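PDB 5M0T: alpha-ketoglutarate-dependent non-heme iron oxygenase EasH from Aspergillus japonicus, which is an iron(II)- and 2-oxoglutarate-dependent oxygenase of the phytanoyl-CoA dioxygenase family that takes part in the biosynthesis of the ergot alkaloid cycloclavine. Local coordinates for residues L12-R17 and V33-F39; V45-N49 and T157-D161; M74-L80 and S117-E123; T122-G128 and A212-T217. One frame throughout, in Å; residues are numbered along the deposited sequence.

Contact 1. Residues L12-R17 and V33-F39. With ZN (zinc ion), chain G.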
loop_
_atom_site.group_PDB
_atom_site.type_symbol
_atom_site.label_atom_id
_atom_site.label_comp_id
_atom_site.label_asym_id
_atom_site.label_seq_id
_atom_site.Cartn_x
_atom_site.Cartn_y
_atom_site.Cartn_z
ATOM N N LEU A 12 -0.154 25.308 21.013
ATOM C CA LEU A 12 -1.008 24.731 19.991
ATOM C C LEU A 12 -1.768 25.889 19.379
ATOM O O LEU A 12 -2.434 26.641 20.091
ATOM C CB LEU A 12 -1.984 23.711 20.587
ATOM C CG LEU A 12 -3.073 23.158 19.676
ATOM C CD1 LEU A 12 -2.484 22.604 18.383
ATOM C CD2 LEU A 12 -3.869 22.100 20.432
ATOM N N ARG A 13 -1.654 26.038 18.060
ATOM C CA ARG A 13 -2.277 27.161 17.369
ATOM C C ARG A 13 -3.598 26.725 16.794
ATOM O O ARG A 13 -3.845 25.538 16.569
ATOM C CB ARG A 13 -1.348 27.759 16.304
ATOM C CG ARG A 13 -0.322 28.695 16.929
ATOM C CD ARG A 13 0.416 29.523 15.899
ATOM N NE ARG A 13 1.421 28.740 15.186
ATOM C CZ ARG A 13 2.145 29.179 14.153
ATOM N NH1 ARG A 13 1.975 30.403 13.668
ATOM N NH2 ARG A 13 3.045 28.381 13.593
ATOM N N ARG A 14 -4.434 27.728 16.588
ATOM C CA ARG A 14 -5.838 27.587 16.268
ATOM C C ARG A 14 -6.118 28.522 15.082
ATOM O O ARG A 14 -5.680 29.682 15.082
ATOM C CB ARG A 14 -6.618 28.038 17.498
ATOM C CG ARG A 14 -8.060 27.597 17.583
ATOM C CD ARG A 14 -8.707 28.093 18.871
ATOM N NE ARG A 14 -8.316 27.342 20.062
ATOM C CZ ARG A 14 -8.756 26.127 20.411
ATOM N NH1 ARG A 14 -9.601 25.436 19.644
ATOM N NH2 ARG A 14 -8.317 25.586 21.546
ATOM N N ILE A 15 -6.816 28.027 14.068
ATOM C CA ILE A 15 -7.008 28.792 12.828
ATOM C C ILE A 15 -8.353 28.408 12.200
ATOM O O ILE A 15 -8.700 27.230 12.142
ATOM C CB ILE A 15 -5.809 28.576 11.854
ATOM C CG1 ILE A 15 -5.727 29.669 10.802
ATOM C CG2 ILE A 15 -5.863 27.217 11.213
ATOM C CD1 ILE A 15 -4.484 29.555 9.942
ATOM N N PRO A 16 -9.137 29.404 11.751
ATOM C CA PRO A 16 -10.448 29.068 11.171
ATOM C C PRO A 16 -10.353 28.374 9.814
ATOM O O PRO A 16 -9.414 28.624 9.050
ATOM C CB PRO A 16 -11.136 30.435 11.042
ATOM C CG PRO A 16 -10.027 31.430 11.007
ATOM C CD PRO A 16 -8.930 30.862 11.849
ATOM N N ARG A 17 -11.326 27.509 9.532
ATOM C CA ARG A 17 -11.442 26.816 8.238
ATOM C C ARG A 17 -11.410 27.787 7.034
ATOM O O ARG A 17 -10.844 27.485 5.992
ATOM C CB ARG A 17 -12.750 26.015 8.218
ATOM C CG ARG A 17 -12.932 25.124 7.006
ATOM C CD ARG A 17 -14.378 24.725 6.760
ATOM N NE ARG A 17 -14.456 24.177 5.414
ATOM C CZ ARG A 17 -14.147 22.935 5.047
ATOM N NH1 ARG A 17 -13.766 22.018 5.920
ATOM N NH2 ARG A 17 -14.250 22.611 3.760
ATOM N N VAL A 33 1.015 20.352 13.928
ATOM C CA VAL A 33 -0.317 20.203 14.456
ATOM C C VAL A 33 -0.959 21.583 14.506
ATOM O O VAL A 33 -0.294 22.565 14.860
ATOM C CB VAL A 33 -0.310 19.511 15.855
ATOM C CG1 VAL A 33 0.510 20.295 16.881
ATOM C CG2 VAL A 33 -1.729 19.294 16.365
ATOM N N VAL A 34 -2.226 21.664 14.112
ATOM C CA VAL A 34 -3.007 22.910 14.204
ATOM C C VAL A 34 -4.479 22.565 14.432
ATOM O O VAL A 34 -4.956 21.559 13.921
ATOM C CB VAL A 34 -2.837 23.781 12.922
ATOM C CG1 VAL A 34 -3.222 23.013 11.671
ATOM C CG2 VAL A 34 -3.624 25.078 13.000
ATOM N N VAL A 35 -5.184 23.387 15.201
ATOM C CA VAL A 35 -6.642 23.259 15.338
ATOM C C VAL A 35 -7.350 24.047 14.217
ATOM O O VAL A 35 -7.120 25.248 14.041
ATOM C CB VAL A 35 -7.124 23.726 16.723
ATOM C CG1 VAL A 35 -8.650 23.690 16.805
ATOM C CG2 VAL A 35 -6.488 22.876 17.829
ATOM N N ILE A 36 -8.170 23.345 13.440
ATOM C CA ILE A 36 -9.041 23.962 12.443
ATOM C C ILE A 36 -10.402 24.220 13.087
ATOM O O ILE A 36 -11.152 23.279 13.351
ATOM C CB ILE A 36 -9.220 23.089 11.176
ATOM C CG1 ILE A 36 -7.870 22.658 10.598
ATOM C CG2 ILE A 36 -9.981 23.848 10.109
ATOM C CD1 ILE A 36 -7.955 21.747 9.388
ATOM N N GLU A 37 -10.723 25.489 13.315
ATOM C CA GLU A 37 -12.042 25.871 13.818
ATOM C C GLU A 37 -13.062 25.698 12.708
ATOM O O GLU A 37 -12.883 26.214 11.596
ATOM C CB GLU A 37 -12.080 27.319 14.331
ATOM C CG GLU A 37 -11.291 27.565 15.609
ATOM C CD GLU A 37 -11.826 26.807 16.814
ATOM O OE1 GLU A 37 -13.055 26.654 16.942
ATOM O OE2 GLU A 37 -11.010 26.368 17.644
ATOM N N GLY A 38 -14.113 24.937 13.009
ATOM C CA GLY A 38 -15.217 24.746 12.084
ATOM C C GLY A 38 -14.859 23.919 10.878
ATOM O O GLY A 38 -15.288 24.232 9.774
ATOM N N PHE A 39 -14.062 22.869 11.077
ATOM C CA PHE A 39 -13.740 21.955 9.974
ATOM C C PHE A 39 -15.034 21.360 9.412
ATOM O O PHE A 39 -15.244 21.344 8.210
ATOM C CB PHE A 39 -12.764 20.860 10.443
ATOM C CG PHE A 39 -12.477 19.818 9.399
ATOM C CD1 PHE A 39 -11.783 20.156 8.236
ATOM C CD2 PHE A 39 -12.925 18.504 9.561
ATOM C CE1 PHE A 39 -11.539 19.207 7.259
ATOM C CE2 PHE A 39 -12.680 17.549 8.593
ATOM C CZ PHE A 39 -11.996 17.903 7.438
HETATM ZN ZN ZN G . -13.578 26.176 18.795
HETATM O O HOH W 1 0.183 24.720 16.438
HETATM O O HOH W 2 -15.509 26.297 18.335
#
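Arg17, Val35 and Glu37 bury the most surface where strands 14-16 and 33-37 pair in parallel and the chain on either side continues the contact. Val35 sits at the middle. Val35 N bonds to Arg13 O at 2.9 Å, and the Val35 carbonyl O accepts from Ile15 N. Its two methyls serve different neighbours: CG2 meets Leu12 CD2, while CG1 lies beside the Arg14 side chain. Glu37 is on the same sheet face as Arg14 and Val35. Its carboxylate is divided between two cations. Glu37 OE1 binds the zinc ion at 2.0 Å, with a water and Asp200 as further ligands. Glu37 OE2 takes a salt bridge from Arg14 NH1 at 2.6 Å, in the guanidinium plane. The Arg14 chain bends at chi3 (-76°), which turns NH1 toward that oxygen. Both bonds should hold the carboxylate firmly in place. Arg17 closes the far end. Arg17 N donates to Glu37 O at 2.9 Å, and its chain, extended from CG to NE, passes Gly38 O, which Arg17 CD approaches to 3.2 Å. NH1 makes a weak bond to Phe39 O, whereas NH2 pairs with Asp94. On the other face Ile15 CG2 packs on Val34 CG2 at 3.6 Å, beneath helix 21-31. This is a beta-alpha-beta unit, strand 14-16, helix 21-31 and strand 33-37, at the edge of the main sheet of a cupin-clan fold.

Contact 2. Residues V45-N49 and T157-D161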
loop_
_atom_site.group_PDB
_atom_site.type_symbol
_atom_site.label_atom_id
_atom_site.label_comp_id
_atom_site.label_asym_id
_atom_site.label_seq_id
_atom_site.Cartn_x
_atom_site.Cartn_y
_atom_site.Cartn_z
ATOM N N VAL A 45 -22.103 17.765 11.959
ATOM C CA VAL A 45 -21.823 16.942 13.136
ATOM C C VAL A 45 -23.095 16.217 13.600
ATOM O O VAL A 45 -23.057 15.009 13.859
ATOM C CB VAL A 45 -21.199 17.779 14.285
ATOM C CG1 VAL A 45 -21.127 16.986 15.592
ATOM C CG2 VAL A 45 -19.808 18.261 13.883
ATOM N N ARG A 46 -24.208 16.954 13.680
ATOM C CA ARG A 46 -25.515 16.377 14.025
ATOM C C ARG A 46 -25.904 15.232 13.086
ATOM O O ARG A 46 -26.242 14.137 13.554
ATOM C CB ARG A 46 -26.623 17.445 14.018
ATOM N N ARG A 47 -25.833 15.479 11.777
ATOM C CA ARG A 47 -26.192 14.463 10.779
ATOM C C ARG A 47 -25.237 13.268 10.774
ATOM O O ARG A 47 -25.689 12.128 10.692
ATOM C CB ARG A 47 -26.315 15.067 9.364
ATOM C CG ARG A 47 -27.650 15.755 9.117
ATOM C CD ARG A 47 -27.794 16.236 7.685
ATOM N NE ARG A 47 -26.795 17.256 7.343
ATOM C CZ ARG A 47 -25.836 17.148 6.415
ATOM N NH1 ARG A 47 -25.698 16.054 5.663
ATOM N NH2 ARG A 47 -25.005 18.169 6.218
ATOM N N PHE A 48 -23.932 13.521 10.875
ATOM C CA PHE A 48 -22.951 12.437 10.968
ATOM C C PHE A 48 -23.201 11.572 12.209
ATOM O O PHE A 48 -23.272 10.353 12.104
ATOM C CB PHE A 48 -21.515 12.981 10.981
ATOM C CG PHE A 48 -20.459 11.908 10.915
ATOM C CD1 PHE A 48 -20.350 11.101 9.792
ATOM C CD2 PHE A 48 -19.578 11.702 11.974
ATOM C CE1 PHE A 48 -19.394 10.109 9.721
ATOM C CE2 PHE A 48 -18.612 10.716 11.906
ATOM C CZ PHE A 48 -18.518 9.922 10.781
ATOM N N ASN A 49 -23.365 12.211 13.368
ATOM C CA ASN A 49 -23.741 11.497 14.603
ATOM C C ASN A 49 -25.006 10.651 14.441
ATOM O O ASN A 49 -25.018 9.497 14.863
ATOM C CB ASN A 49 -23.896 12.464 15.790
ATOM C CG ASN A 49 -22.555 12.882 16.385
ATOM O OD1 ASN A 49 -21.580 12.132 16.348
ATOM N ND2 ASN A 49 -22.501 14.094 16.927
ATOM N N THR A 157 -11.706 15.148 14.183
ATOM C CA THR A 157 -12.800 16.059 14.444
ATOM C C THR A 157 -13.480 15.731 15.774
ATOM O O THR A 157 -13.764 14.571 16.068
ATOM C CB THR A 157 -13.835 15.986 13.303
ATOM O OG1 THR A 157 -13.174 16.160 12.048
ATOM C CG2 THR A 157 -14.913 17.028 13.480
ATOM N N ALA A 158 -13.757 16.771 16.555
ATOM C CA ALA A 158 -14.540 16.651 17.770
ATOM C C ALA A 158 -16.032 16.534 17.416
ATOM O O ALA A 158 -16.593 17.403 16.755
ATOM C CB ALA A 158 -14.287 17.843 18.683
ATOM N N LEU A 159 -16.659 15.444 17.844
ATOM C CA LEU A 159 -18.091 15.230 17.643
ATOM C C LEU A 159 -18.911 15.513 18.890
ATOM O O LEU A 159 -20.141 15.523 18.809
ATOM C CB LEU A 159 -18.351 13.806 17.157
ATOM C CG LEU A 159 -17.712 13.413 15.824
ATOM C CD1 LEU A 159 -18.002 11.957 15.500
ATOM C CD2 LEU A 159 -18.197 14.326 14.697
ATOM N N THR A 160 -18.230 15.672 20.031
ATOM C CA THR A 160 -18.785 16.258 21.245
ATOM C C THR A 160 -17.803 17.346 21.676
ATOM O O THR A 160 -16.752 17.504 21.054
ATOM C CB THR A 160 -18.843 15.240 22.397
ATOM O OG1 THR A 160 -17.519 14.763 22.675
ATOM C CG2 THR A 160 -19.748 14.067 22.065
ATOM N N ASP A 161 -18.117 18.069 22.755
ATOM C CA ASP A 161 -17.131 18.979 23.367
ATOM C C ASP A 161 -15.859 18.197 23.690
ATOM O O ASP A 161 -15.938 17.043 24.074
ATOM C CB ASP A 161 -17.671 19.672 24.636
ATOM C CG ASP A 161 -18.665 20.827 24.326
ATOM O OD1 ASP A 161 -18.535 21.569 23.330
ATOM O OD2 ASP A 161 -19.607 21.004 25.108
#
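The nearest CA atoms, those of Val45 and Leu159, are 6.1 Å apart, where one turn of helix 42-52 packs on Leu159, the first residue after strand 152-158. This is helix packing at the end of a strand of the main sheet of the cupin-clan fold, and side chains do most of the joining. Leu159 carries it. Three residues of the helix turn, Val45, Phe48 and Asn49, gather round its side chain. With Leu159 CG anti to the carbonyl carbon (chi1 -61°), the two methyls point at Phe48 and Val45. Leu159 CD1 lies at the edge of the Phe48 ring, near the ring plane, 3.9 Å from Phe48 CE2. Leu159 CD2 comes within 4.0 Å of Phe48 CD2 and 4.1 Å of Val45 CG1. The Phe48 side chain crosses Leu159 at about a right angle, and its ring also stacks on Phe225 of strand 222-231. Leu159 touches Phe225 too, which ties the helix to a second strand. Val45 CG1 also lies 3.7 Å from Leu159 O. The Asn49 side chain runs alongside Leu159 in the opposite direction, with Asn49 OD1 3.7 Å from Leu159 CB. The buried part is thus mainly apolar, and one amide lies at its border. That amide makes the polar link, a weak hydrogen bond from Asn49 ND2 to Leu159 O at 3.3 Å, with an N-H...O angle of 160°.

Contact 3. Residues M74-L80 and S117-E123. With AKG (2-oxoglutaric acid), chain D.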
loop_
_atom_site.group_PDB
_atom_site.type_symbol
_atom_site.label_atom_id
_atom_site.label_comp_id
_atom_site.label_asym_id
_atom_site.label_seq_id
_atom_site.Cartn_x
_atom_site.Cartn_y
_atom_site.Cartn_z
ATOM N N MET A 74 -11.434 1.410 24.189
ATOM C CA MET A 74 -12.216 2.407 23.451
ATOM C C MET A 74 -13.426 1.752 22.812
ATOM O O MET A 74 -13.399 0.545 22.503
ATOM C CB MET A 74 -11.381 3.031 22.343
ATOM C CG MET A 74 -10.291 3.949 22.848
ATOM S SD MET A 74 -9.380 4.687 21.480
ATOM C CE MET A 74 -9.079 6.323 22.150
ATOM N N ARG A 75 -14.477 2.554 22.616
ATOM C CA ARG A 75 -15.528 2.220 21.655
ATOM C C ARG A 75 -15.044 2.712 20.286
ATOM O O ARG A 75 -14.586 3.847 20.168
ATOM C CB ARG A 75 -16.850 2.874 22.045
ATOM C CG ARG A 75 -17.372 2.446 23.414
ATOM C CD ARG A 75 -18.761 3.010 23.699
ATOM N NE ARG A 75 -19.750 2.499 22.737
ATOM C CZ ARG A 75 -20.421 1.347 22.837
ATOM N NH1 ARG A 75 -20.261 0.530 23.884
ATOM N NH2 ARG A 75 -21.277 1.018 21.874
ATOM N N GLN A 76 -15.107 1.852 19.268
ATOM C CA GLN A 76 -14.677 2.224 17.926
ATOM C C GLN A 76 -15.545 1.618 16.822
ATOM O O GLN A 76 -16.039 0.491 16.941
ATOM C CB GLN A 76 -13.178 1.911 17.695
ATOM C CG GLN A 76 -12.783 0.430 17.575
ATOM C CD GLN A 76 -12.914 -0.180 16.170
ATOM O OE1 GLN A 76 -12.835 0.512 15.158
ATOM N NE2 GLN A 76 -13.104 -1.494 16.115
ATOM N N LEU A 77 -15.737 2.405 15.766
ATOM C CA LEU A 77 -16.301 1.946 14.501
ATOM C C LEU A 77 -15.383 2.456 13.405
ATOM O O LEU A 77 -15.035 3.626 13.414
ATOM C CB LEU A 77 -17.702 2.516 14.298
ATOM C CG LEU A 77 -18.426 2.156 12.986
ATOM C CD1 LEU A 77 -18.767 0.669 12.935
ATOM C CD2 LEU A 77 -19.661 3.022 12.820
ATOM N N SER A 78 -14.997 1.583 12.476
ATOM C CA SER A 78 -14.149 1.939 11.349
ATOM C C SER A 78 -14.812 1.503 10.029
ATOM O O SER A 78 -15.972 1.156 10.024
ATOM C CB SER A 78 -12.768 1.334 11.559
ATOM O OG SER A 78 -12.203 1.851 12.748
ATOM N N SER A 79 -14.094 1.554 8.912
ATOM C CA SER A 79 -14.695 1.329 7.583
ATOM C C SER A 79 -16.015 2.133 7.428
ATOM O O SER A 79 -17.086 1.580 7.120
ATOM C CB SER A 79 -14.894 -0.176 7.349
ATOM O OG SER A 79 -13.672 -0.883 7.527
ATOM N N LEU A 80 -15.899 3.440 7.677
ATOM C CA LEU A 80 -17.026 4.379 7.718
ATOM C C LEU A 80 -17.607 4.763 6.346
ATOM O O LEU A 80 -18.696 5.320 6.299
ATOM C CB LEU A 80 -16.638 5.661 8.460
ATOM C CG LEU A 80 -16.196 5.540 9.923
ATOM C CD1 LEU A 80 -15.717 6.877 10.469
ATOM C CD2 LEU A 80 -17.328 5.004 10.777
ATOM N N SER A 117 -10.390 5.505 9.012
ATOM C CA SER A 117 -11.192 6.495 9.692
ATOM C C SER A 117 -12.053 5.778 10.706
ATOM O O SER A 117 -12.571 4.693 10.425
ATOM C CB SER A 117 -12.083 7.259 8.697
ATOM O OG SER A 117 -12.605 8.424 9.308
ATOM N N SER A 118 -12.201 6.385 11.879
ATOM C CA SER A 118 -12.946 5.783 12.967
ATOM C C SER A 118 -13.713 6.833 13.716
ATOM O O SER A 118 -13.366 8.004 13.678
ATOM C CB SER A 118 -12.002 5.065 13.959
ATOM O OG SER A 118 -11.038 4.265 13.276
ATOM N N VAL A 119 -14.771 6.404 14.383
ATOM C CA VAL A 119 -15.349 7.159 15.478
ATOM C C VAL A 119 -14.819 6.510 16.752
ATOM O O VAL A 119 -14.947 5.294 16.913
ATOM C CB VAL A 119 -16.879 7.113 15.420
ATOM C CG1 VAL A 119 -17.498 7.884 16.579
ATOM C CG2 VAL A 119 -17.338 7.653 14.063
ATOM N N LEU A 120 -14.214 7.311 17.632
ATOM C CA LEU A 120 -13.619 6.814 18.872
ATOM C C LEU A 120 -14.252 7.498 20.086
ATOM O O LEU A 120 -13.993 8.675 20.340
ATOM C CB LEU A 120 -12.098 7.024 18.873
ATOM C CG LEU A 120 -11.244 6.322 17.793
ATOM C CD1 LEU A 120 -9.766 6.627 18.023
ATOM C CD2 LEU A 120 -11.458 4.811 17.725
ATOM N N GLU A 121 -15.058 6.748 20.835
ATOM C CA GLU A 121 -15.767 7.258 22.006
ATOM C C GLU A 121 -15.105 6.723 23.310
ATOM O O GLU A 121 -15.027 5.505 23.522
ATOM C CB GLU A 121 -17.248 6.848 21.917
ATOM C CG GLU A 121 -18.240 7.888 22.422
ATOM C CD GLU A 121 -19.685 7.541 22.088
ATOM O OE1 GLU A 121 -20.211 6.590 22.719
ATOM O OE2 GLU A 121 -20.298 8.210 21.212
ATOM N N THR A 122 -14.623 7.623 24.160
ATOM C CA THR A 122 -13.998 7.229 25.432
ATOM C C THR A 122 -15.006 7.424 26.562
ATOM O O THR A 122 -15.629 8.473 26.671
ATOM C CB THR A 122 -12.708 8.023 25.729
ATOM O OG1 THR A 122 -13.009 9.418 25.860
ATOM C CG2 THR A 122 -11.699 7.858 24.599
ATOM N N GLU A 123 -15.173 6.399 27.378
ATOM C CA GLU A 123 -16.126 6.426 28.489
ATOM C C GLU A 123 -15.524 7.118 29.723
ATOM O O GLU A 123 -14.321 7.322 29.795
ATOM C CB GLU A 123 -16.562 4.994 28.823
ATOM C CG GLU A 123 -17.246 4.281 27.654
ATOM C CD GLU A 123 -17.598 2.830 27.953
ATOM O OE1 GLU A 123 -16.963 2.228 28.850
ATOM O OE2 GLU A 123 -18.527 2.296 27.303
HETATM C C1 AKG D . -4.909 6.795 17.614
HETATM O O1 AKG D . -3.966 6.596 16.849
HETATM O O2 AKG D . -5.752 5.870 18.004
HETATM C C2 AKG D . -5.228 8.175 18.207
HETATM O O5 AKG D . -4.328 8.991 18.266
HETATM C C3 AKG D . -6.621 8.516 18.672
HETATM C C4 AKG D . -6.692 9.871 19.358
HETATM C C5 AKG D . -8.059 10.238 19.866
HETATM O O3 AKG D . -9.053 9.473 19.477
HETATM O O4 AKG D . -8.221 11.197 20.586
HETATM O O HOH W 3 -13.293 4.363 7.690
#
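Arg75 pairs with Glu121 and Leu77 with Val119 where edge strand 75-77 runs antiparallel to strand 112-122 of the main sheet. Both are hydrogen-bonded pairs. The Gln76-Leu120 pair between them is non-hydrogen-bonded. Its face is tightly packed: Leu120 CD2 presses on Gln76 CB at 3.4 Å, while Leu120 CD1 turns to the 2-oxoglutarate, 3.3 Å from O3. Met74 SD adds a contact to Leu120 CD1 at 4.0 Å. On the other face Val119 is buried against Leu80, and only the Arg75-Glu121-Glu123 end is looser and partly exposed. Arg75 and Glu121 lie side by side, but Arg75 NE is 4.1 Å from Glu121 OE1, beyond a salt bridge. Glu121 pairs with Arg223 instead. Asp275 of the second subunit bonds to Ser78 N and Ser79 OG. At the Ser78 end the side chains form a short chain of hydrogen bonds. The Gln76 chain bends at chi2 (86°), which brings OE1 to Ser78. Ser118 OG donates to Ser78 OG at 2.7 Å, and Ser78 OG donates to Gln76 OE1 at 2.8 Å, nearly along its C=O direction.

Contact 4. Residues T122-G128 and A212-T217. With AKG (2-oxoglutaric acid), chain D.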
loop_
_atom_site.group_PDB
_atom_site.type_symbol
_atom_site.label_atom_id
_atom_site.label_comp_id
_atom_site.label_asym_id
_atom_site.label_seq_id
_atom_site.Cartn_x
_atom_site.Cartn_y
_atom_site.Cartn_z
ATOM N N THR A 122 -14.623 7.623 24.160
ATOM C CA THR A 122 -13.998 7.229 25.432
ATOM C C THR A 122 -15.006 7.424 26.562
ATOM O O THR A 122 -15.629 8.473 26.671
ATOM C CB THR A 122 -12.708 8.023 25.729
ATOM O OG1 THR A 122 -13.009 9.418 25.860
ATOM C CG2 THR A 122 -11.699 7.858 24.599
ATOM N N GLU A 123 -15.173 6.399 27.378
ATOM C CA GLU A 123 -16.126 6.426 28.489
ATOM C C GLU A 123 -15.524 7.118 29.723
ATOM O O GLU A 123 -14.321 7.322 29.795
ATOM C CB GLU A 123 -16.562 4.994 28.823
ATOM C CG GLU A 123 -17.246 4.281 27.654
ATOM C CD GLU A 123 -17.598 2.830 27.953
ATOM O OE1 GLU A 123 -16.963 2.228 28.850
ATOM O OE2 GLU A 123 -18.527 2.296 27.303
ATOM N N PRO A 124 -16.361 7.489 30.701
ATOM C CA PRO A 124 -15.838 7.961 31.979
ATOM C C PRO A 124 -14.861 6.958 32.606
ATOM O O PRO A 124 -15.132 5.751 32.621
ATOM C CB PRO A 124 -17.098 8.065 32.832
ATOM C CG PRO A 124 -18.170 8.370 31.852
ATOM C CD PRO A 124 -17.833 7.545 30.666
ATOM N N GLY A 125 -13.723 7.457 33.080
ATOM C CA GLY A 125 -12.675 6.617 33.658
ATOM C C GLY A 125 -11.596 6.122 32.697
ATOM O O GLY A 125 -10.595 5.552 33.157
ATOM N N TYR A 126 -11.790 6.317 31.380
ATOM C CA TYR A 126 -10.824 5.843 30.379
ATOM C C TYR A 126 -9.473 6.505 30.646
ATOM O O TYR A 126 -9.393 7.732 30.792
ATOM C CB TYR A 126 -11.304 6.114 28.945
ATOM C CG TYR A 126 -10.244 5.852 27.900
ATOM C CD1 TYR A 126 -9.857 4.545 27.585
ATOM C CD2 TYR A 126 -9.594 6.907 27.259
ATOM C CE1 TYR A 126 -8.877 4.298 26.630
ATOM C CE2 TYR A 126 -8.617 6.669 26.299
ATOM C CZ TYR A 126 -8.253 5.368 25.996
ATOM O OH TYR A 126 -7.273 5.135 25.058
ATOM N N HIS A 127 -8.430 5.680 30.716
ATOM C CA HIS A 127 -7.146 6.111 31.270
ATOM C C HIS A 127 -6.265 6.927 30.294
ATOM O O HIS A 127 -5.318 7.591 30.723
ATOM C CB HIS A 127 -6.360 4.906 31.805
ATOM C CG HIS A 127 -5.976 3.927 30.745
ATOM N ND1 HIS A 127 -6.741 2.828 30.426
ATOM C CD2 HIS A 127 -4.917 3.902 29.909
ATOM C CE1 HIS A 127 -6.157 2.157 29.447
ATOM N NE2 HIS A 127 -5.052 2.796 29.107
ATOM N N GLY A 128 -6.562 6.853 28.999
ATOM C CA GLY A 128 -5.827 7.626 27.977
ATOM C C GLY A 128 -4.826 6.750 27.240
ATOM O O GLY A 128 -4.626 5.595 27.607
ATOM N N ALA A 212 -4.907 10.099 22.789
ATOM C CA ALA A 212 -6.193 10.370 23.439
ATOM C C ALA A 212 -5.941 10.611 24.910
ATOM O O ALA A 212 -5.138 9.909 25.514
ATOM C CB ALA A 212 -7.159 9.207 23.254
ATOM N N GLY A 213 -6.617 11.604 25.469
ATOM C CA GLY A 213 -6.418 12.007 26.856
ATOM C C GLY A 213 -7.196 11.135 27.826
ATOM O O GLY A 213 -8.037 10.331 27.417
ATOM N N LYS A 214 -6.889 11.311 29.111
ATOM C CA LYS A 214 -7.625 10.691 30.201
ATOM C C LYS A 214 -9.011 11.350 30.321
ATOM O O LYS A 214 -9.108 12.580 30.343
ATOM C CB LYS A 214 -6.847 10.857 31.525
ATOM C CG LYS A 214 -7.122 9.803 32.599
ATOM C CD LYS A 214 -7.818 10.299 33.857
ATOM C CE LYS A 214 -7.791 9.238 34.960
ATOM N NZ LYS A 214 -8.655 8.045 34.692
ATOM N N ASN A 215 -10.065 10.538 30.380
ATOM C CA ASN A 215 -11.432 11.027 30.625
ATOM C C ASN A 215 -11.717 10.990 32.139
ATOM O O ASN A 215 -12.147 9.984 32.642
ATOM C CB ASN A 215 -12.457 10.184 29.827
ATOM C CG ASN A 215 -13.870 10.766 29.844
ATOM O OD1 ASN A 215 -14.268 11.450 30.777
ATOM N ND2 ASN A 215 -14.648 10.473 28.797
ATOM N N ASN A 216 -11.483 12.109 32.823
ATOM C CA ASN A 216 -11.720 12.277 34.274
ATOM C C ASN A 216 -13.159 12.609 34.677
ATOM O O ASN A 216 -13.393 12.869 35.860
ATOM C CB ASN A 216 -10.867 13.446 34.822
ATOM C CG ASN A 216 -9.434 13.078 35.062
ATOM O OD1 ASN A 216 -9.167 12.185 35.861
ATOM N ND2 ASN A 216 -8.502 13.820 34.448
ATOM N N THR A 217 -14.108 12.642 33.748
ATOM C CA THR A 217 -15.503 12.953 34.108
ATOM C C THR A 217 -16.178 11.708 34.637
ATOM O O THR A 217 -15.655 10.616 34.464
ATOM C CB THR A 217 -16.335 13.463 32.924
ATOM O OG1 THR A 217 -16.565 12.397 31.994
ATOM C CG2 THR A 217 -15.622 14.647 32.225
HETATM C C1 AKG D . -4.909 6.795 17.614
HETATM O O1 AKG D . -3.966 6.596 16.849
HETATM O O2 AKG D . -5.752 5.870 18.004
HETATM C C2 AKG D . -5.228 8.175 18.207
HETATM O O5 AKG D . -4.328 8.991 18.266
HETATM C C3 AKG D . -6.621 8.516 18.672
HETATM C C4 AKG D . -6.692 9.871 19.358
HETATM C C5 AKG D . -8.059 10.238 19.866
HETATM O O3 AKG D . -9.053 9.473 19.477
HETATM O O4 AKG D . -8.221 11.197 20.586
HETATM O O HOH W 4 -10.438 10.205 26.236
#
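Asn215, whose amide lies over the Glu123-Tyr126 turn, has its OD1 gripped by two donors of one residue, Thr217 N at 3.2 Å and Thr217 OG1 at 2.8 Å. The first closes an Asx turn, and the second lies on a lone pair of the amide oxygen. Together they fix the amide's rotation and leave its nitrogen facing residues 122-128. Asn215 CG stands anti to its own N-H nitrogen (chi1 -171°), which carries the amide to that turn. Asn215 ND2 makes a weak bond to Thr122 O at 3.1 Å and also bonds to Phe220 O. The Asn215 backbone joins the same turn: Gly125 N donates to Asn215 O at 3.0 Å, and Asn215 N donates to Tyr126 O at 2.9 Å. These bonds tie the type II turn from Glu123 to Tyr126 to the other loop. Further along, the Tyr126 ring turns its edge to Gly213 O and Ala212 CB. Gly128 N lies over one face, near the rim. A water bridges Thr122 OG1 and Gly213 O. Lys214 lies along the outer side, with CG against His127 O. At the inner end Ala212 CB is 3.5 Å from O4 of the 2-oxoglutarate. The 122-128 loop thus packs, through Tyr126, against a residue that lines the 2-oxoglutarate pocket of this cupin-clan oxygenase, its side chain about 8 Å from the iron.

Contacts 1, 2 and 3 all reach the main sheet, whose outermost strands within this chain belong to contacts 1 and 3. Contact 2 lies between them: Phe39 CD2 meets Thr157 OG1 on one side, and Phe48 packs against Val119 and Leu80 on the other. Contacts 2 and 3 are buried, while contacts 1 and 4 are only partly so. Contacts 1 and 3 rest on backbone bonds between strands, parallel in one and antiparallel in the other, and contact 1 adds a salt bridge and a zinc ion. Contact 2 is chiefly apolar, and contact 4 relies on bonds between loops. Contacts 3 and 4 share Thr122 and Glu123, meet through Met74, and both touch the 2-oxoglutarate. Contact 3 alone reaches the second subunit.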